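Long-range contact in cocosin 1 acidic chain (PDB 5WPW), which serves as a hexameric 11S seed storage globulin of coconut, a nutrient reserve and potential food allergen: residues G73-E81 / E242-I250. The protein carries 2 engineered substitutions. Residues are numbered along the deposited sequence; the frame is centred on the assembly and turned at random.
Sequences GLVMPGCPE and EETYCSMKI
Glu242 meets Pro80 through its aliphatic part: CB sits 3.6 Å from Pro80 CG, and the two side chains cross at about a right angle. From there the chain turns away at chi2 (-69°), and the carboxylate leads off to where OE1 is hydrogen-bonded to Gly240 N. Further on, the Tyr245 ring stacks on Tyr245 of a neighbouring subunit, while its carbonyl O lies 4.1 Å from Met76 SD. Next comes the covalent link. Cys246 SG lies 2.0 Å from Cys79 SG, and the bridge twists through a chi3 of -83°, close to the 90° magnitude an unstrained disulfide prefers. Cys79 takes its place at the end of a type II turn from Met76, closed by the bond from Cys79 N to Met76 O, with Gly78 at the position whose positive phi suits glycine. The next residue, Ser247, turns its back on segment 73-81, and its OG donates in the carbonyl plane to a lone pair of Glu242 O at 2.8 Å, a bond that closes the turn carrying Cys246 together with the backbone bond from Ser247 N to Thr244 O. Met248 then brings its CE to within 4.1 Å of Met76 SD, the two thioether chains crossing obliquely. Ile250 finishes the walk: its CG2, set anti to its own carbonyl carbon, touches Leu74 CD2 at 3.6 Å and Met76 CE at 4.0 Å, while Tyr108 of strand 107-110 packs against all three side chains. No hydrogen bond joins the two segments, so one covalent bond and a run of apolar contacts tie the N-terminal cupin domain of the acidic chain to the start of the basic chain. This is the interchain disulfide of 11S globulins, which implies that the two chains remain linked after the precursor is cleaved.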
ATOM      1  N   GLY A  73     -24.156   8.223  17.737  1.00 29.67           N
ATOM      2  CA  GLY A  73     -23.592   6.916  18.008  1.00 28.51           C
ATOM      3  C   GLY A  73     -23.410   6.104  16.739  1.00 29.19           C
ATOM      4  O   GLY A  73     -24.323   5.980  15.906  1.00 26.68           O
ATOM      5  N   LEU A  74     -22.209   5.564  16.587  1.00 26.77           N
ATOM      6  CA  LEU A  74     -21.855   4.677  15.492  1.00 31.36           C
ATOM      7  C   LEU A  74     -21.349   3.389  16.111  1.00 29.99           C
ATOM      8  O   LEU A  74     -20.357   3.395  16.857  1.00 31.19           O
ATOM      9  CB  LEU A  74     -20.785   5.311  14.613  1.00 29.24           C
ATOM     10  CG  LEU A  74     -20.271   4.442  13.480  1.00 33.75           C
ATOM     11  CD1 LEU A  74     -21.377   4.325  12.491  1.00 27.59           C
ATOM     12  CD2 LEU A  74     -19.057   5.101  12.853  1.00 34.40           C
ATOM     13  N   VAL A  75     -22.025   2.298  15.831  1.00 28.65           N
ATOM     14  CA  VAL A  75     -21.643   1.022  16.426  1.00 31.65           C
ATOM     15  C   VAL A  75     -20.690   0.300  15.481  1.00 35.30           C
ATOM     16  O   VAL A  75     -21.049  -0.017  14.340  1.00 34.12           O
ATOM     17  CB  VAL A  75     -22.870   0.164  16.741  1.00 34.56           C
ATOM     18  CG1 VAL A  75     -22.421  -1.174  17.297  1.00 35.49           C
ATOM     19  CG2 VAL A  75     -23.789   0.896  17.723  1.00 29.99           C
ATOM     20  N   MET A  76     -19.474   0.026  15.964  1.00 31.01           N
ATOM     21  CA  MET A  76     -18.489  -0.705  15.173  1.00 33.70           C
ATOM     22  C   MET A  76     -18.486  -2.159  15.617  1.00 29.33           C
ATOM     23  O   MET A  76     -18.031  -2.451  16.728  1.00 29.82           O
ATOM     24  CB  MET A  76     -17.102  -0.080  15.339  1.00 30.01           C
ATOM     25  CG  MET A  76     -17.114   1.437  15.216  1.00 42.01           C
ATOM     26  SD  MET A  76     -15.634   2.118  14.439  1.00 51.59           S
ATOM     27  CE  MET A  76     -15.960   3.886  14.523  1.00 44.80           C
ATOM     28  N   PRO A  77     -18.990  -3.093  14.806  1.00 32.90           N
ATOM     29  CA  PRO A  77     -19.129  -4.485  15.254  1.00 35.26           C
ATOM     30  C   PRO A  77     -17.797  -5.143  15.591  1.00 34.94           C
ATOM     31  O   PRO A  77     -16.825  -5.070  14.833  1.00 31.46           O
ATOM     32  CB  PRO A  77     -19.794  -5.175  14.056  1.00 35.50           C
ATOM     33  CG  PRO A  77     -19.605  -4.252  12.905  1.00 36.52           C
ATOM     34  CD  PRO A  77     -19.579  -2.876  13.476  1.00 38.13           C
ATOM     35  N   GLY A  78     -17.770  -5.832  16.723  1.00 29.24           N
ATOM     36  CA  GLY A  78     -16.578  -6.543  17.134  1.00 26.63           C
ATOM     37  C   GLY A  78     -15.619  -5.718  17.954  1.00 35.04           C
ATOM     38  O   GLY A  78     -14.578  -6.240  18.374  1.00 34.43           O
ATOM     39  N   CYS A  79     -15.949  -4.354  18.191  1.00 33.96           N
ATOM     40  CA  CYS A  79     -15.209  -3.444  19.044  1.00 31.21           C
ATOM     41  C   CYS A  79     -15.779  -3.494  20.458  1.00 30.48           C
ATOM     42  O   CYS A  79     -16.987  -3.694  20.632  1.00 28.47           O
ATOM     43  CB  CYS A  79     -15.292  -2.021  18.500  1.00 25.64           C
ATOM     44  SG  CYS A  79     -14.316  -1.861  16.919  1.00 31.50           S
ATOM     45  N   PRO A  80     -14.928  -3.334  21.471  1.00 28.18           N
ATOM     46  CA  PRO A  80     -15.419  -3.349  22.860  1.00 29.98           C
ATOM     47  C   PRO A  80     -16.205  -2.100  23.191  1.00 34.04           C
ATOM     48  O   PRO A  80     -15.987  -1.037  22.603  1.00 32.95           O
ATOM     49  CB  PRO A  80     -14.134  -3.420  23.702  1.00 29.77           C
ATOM     50  CG  PRO A  80     -13.039  -2.911  22.789  1.00 33.80           C
ATOM     51  CD  PRO A  80     -13.461  -3.278  21.396  1.00 29.09           C
ATOM     52  N   GLU A  81     -17.140  -2.249  24.149  1.00 29.22           N
ATOM     53  CA  GLU A  81     -17.806  -1.106  24.770  1.00 31.22           C
ATOM     54  C   GLU A  81     -16.828  -0.442  25.719  1.00 30.20           C
ATOM     55  O   GLU A  81     -16.368  -1.064  26.675  1.00 32.59           O
ATOM     56  CB  GLU A  81     -19.057  -1.540  25.525  1.00 32.87           C
ATOM     57  CG  GLU A  81     -20.192  -1.970  24.640  1.00 31.19           C
ATOM     58  CD  GLU A  81     -19.944  -3.340  24.061  1.00 38.78           C
ATOM     59  OE1 GLU A  81     -19.200  -4.122  24.697  1.00 43.93           O
ATOM     60  OE2 GLU A  81     -20.469  -3.631  22.961  1.00 45.21           O
ATOM     61  N   GLU A 242      -8.124  -2.410  19.881  1.00 33.18           N
ATOM     62  CA  GLU A 242      -9.219  -1.453  19.937  1.00 34.09           C
ATOM     63  C   GLU A 242      -8.720  -0.010  19.884  1.00 34.34           C
ATOM     64  O   GLU A 242      -9.509   0.905  19.630  1.00 35.34           O
ATOM     65  CB  GLU A 242     -10.062  -1.699  21.194  1.00 35.91           C
ATOM     66  CG  GLU A 242      -9.497  -1.129  22.487  1.00 34.84           C
ATOM     67  CD  GLU A 242      -8.239  -1.842  22.956  1.00 38.43           C
ATOM     68  OE1 GLU A 242      -7.553  -1.285  23.844  1.00 45.04           O
ATOM     69  OE2 GLU A 242      -7.920  -2.940  22.446  1.00 36.86           O
ATOM     70  N   GLU A 243      -7.435   0.215  20.120  1.00 31.57           N
ATOM     71  CA  GLU A 243      -6.882   1.557  20.007  1.00 34.99           C
ATOM     72  C   GLU A 243      -6.593   1.951  18.565  1.00 35.60           C
ATOM     73  O   GLU A 243      -6.201   3.104  18.317  1.00 33.00           O
ATOM     74  CB  GLU A 243      -5.601   1.663  20.822  1.00 35.30           C
ATOM     75  CG  GLU A 243      -5.787   1.322  22.283  1.00 39.81           C
ATOM     76  CD  GLU A 243      -4.468   1.203  23.000  1.00 40.14           C
ATOM     77  OE1 GLU A 243      -3.878   0.098  22.971  1.00 39.30           O
ATOM     78  OE2 GLU A 243      -4.012   2.221  23.560  1.00 35.74           O
ATOM     79  N   THR A 244      -6.783   1.026  17.617  1.00 31.81           N
ATOM     80  CA  THR A 244      -6.497   1.298  16.222  1.00 35.33           C
ATOM     81  C   THR A 244      -7.835   1.425  15.486  1.00 33.96           C
ATOM     82  O   THR A 244      -8.436   2.512  15.507  1.00 33.90           O
ATOM     83  CB  THR A 244      -5.566   0.227  15.649  1.00 35.88           C
ATOM     84  OG1 THR A 244      -6.229  -1.043  15.632  1.00 40.95           O
ATOM     85  CG2 THR A 244      -4.307   0.144  16.501  1.00 36.30           C
ATOM     86  N   TYR A 245      -8.338   0.367  14.857  1.00 36.46           N
ATOM     87  CA  TYR A 245      -9.511   0.543  14.005  1.00 37.37           C
ATOM     88  C   TYR A 245     -10.728   0.974  14.807  1.00 36.11           C
ATOM     89  O   TYR A 245     -11.540   1.754  14.306  1.00 37.35           O
ATOM     90  CB  TYR A 245      -9.800  -0.740  13.235  1.00 37.26           C
ATOM     91  CG  TYR A 245      -8.521  -1.419  12.826  1.00 49.61           C
ATOM     92  CD1 TYR A 245      -7.784  -0.951  11.745  1.00 48.41           C
ATOM     93  CD2 TYR A 245      -8.019  -2.489  13.552  1.00 45.57           C
ATOM     94  CE1 TYR A 245      -6.601  -1.544  11.380  1.00 50.88           C
ATOM     95  CE2 TYR A 245      -6.825  -3.088  13.196  1.00 54.58           C
ATOM     96  CZ  TYR A 245      -6.122  -2.614  12.104  1.00 54.59           C
ATOM     97  OH  TYR A 245      -4.932  -3.212  11.740  1.00 63.02           O
ATOM     98  N   CYS A 246     -10.859   0.505  16.058  1.00 26.09           N
ATOM     99  CA  CYS A 246     -12.052   0.847  16.828  1.00 30.08           C
ATOM    100  C   CYS A 246     -12.053   2.292  17.278  1.00 34.79           C
ATOM    101  O   CYS A 246     -13.076   2.765  17.782  1.00 33.43           O
ATOM    102  CB  CYS A 246     -12.191  -0.073  18.040  1.00 31.92           C
ATOM    103  SG  CYS A 246     -12.434  -1.788  17.597  1.00 31.01           S
ATOM    104  N   SER A 247     -10.938   2.997  17.102  1.00 32.13           N
ATOM    105  CA  SER A 247     -10.815   4.388  17.503  1.00 33.80           C
ATOM    106  C   SER A 247     -10.684   5.320  16.307  1.00 33.66           C
ATOM    107  O   SER A 247     -10.101   6.398  16.437  1.00 37.23           O
ATOM    108  CB  SER A 247      -9.624   4.559  18.452  1.00 34.55           C
ATOM    109  OG  SER A 247      -9.727   3.653  19.535  1.00 38.03           O
ATOM    110  N   MET A 248     -11.196   4.921  15.143  1.00 30.26           N
ATOM    111  CA  MET A 248     -11.185   5.801  13.973  1.00 30.65           C
ATOM    112  C   MET A 248     -11.992   7.064  14.260  1.00 31.52           C
ATOM    113  O   MET A 248     -13.106   6.993  14.789  1.00 34.22           O
ATOM    114  CB  MET A 248     -11.807   5.100  12.769  1.00 28.96           C
ATOM    115  CG  MET A 248     -10.989   4.057  12.085  1.00 38.52           C
ATOM    116  SD  MET A 248     -11.848   3.703  10.538  1.00 52.01           S
ATOM    117  CE  MET A 248     -13.256   2.772  11.150  1.00 38.03           C
ATOM    118  N   LYS A 249     -11.453   8.218  13.883  1.00 31.27           N
ATOM    119  CA  LYS A 249     -12.239   9.434  13.954  1.00 25.30           C
ATOM    120  C   LYS A 249     -13.268   9.385  12.832  1.00 27.37           C
ATOM    121  O   LYS A 249     -12.941   9.011  11.706  1.00 24.90           O
ATOM    122  CB  LYS A 249     -11.338  10.670  13.829  1.00 33.19           C
ATOM    123  CG  LYS A 249     -12.063  11.995  14.058  1.00 29.21           C
ATOM    124  CD  LYS A 249     -11.139  13.209  13.843  1.00 39.96           C
ATOM    125  CE  LYS A 249     -10.188  12.982  12.675  1.00 33.03           C
ATOM    126  NZ  LYS A 249     -10.069  14.127  11.706  1.00 38.20           N
ATOM    127  N   ILE A 250     -14.520   9.721  13.139  1.00 27.40           N
ATOM    128  CA  ILE A 250     -15.597   9.715  12.151  1.00 27.01           C
ATOM    129  C   ILE A 250     -16.160  11.093  11.894  1.00 25.70           C
ATOM    130  O   ILE A 250     -17.107  11.226  11.107  1.00 25.89           O
ATOM    131  CB  ILE A 250     -16.743   8.765  12.558  1.00 29.05           C
ATOM    132  CG1 ILE A 250     -17.302   9.156  13.922  1.00 33.80           C
ATOM    133  CG2 ILE A 250     -16.285   7.317  12.528  1.00 30.04           C
ATOM    134  CD1 ILE A 250     -18.812   9.226  13.951  1.00 33.25           C
TER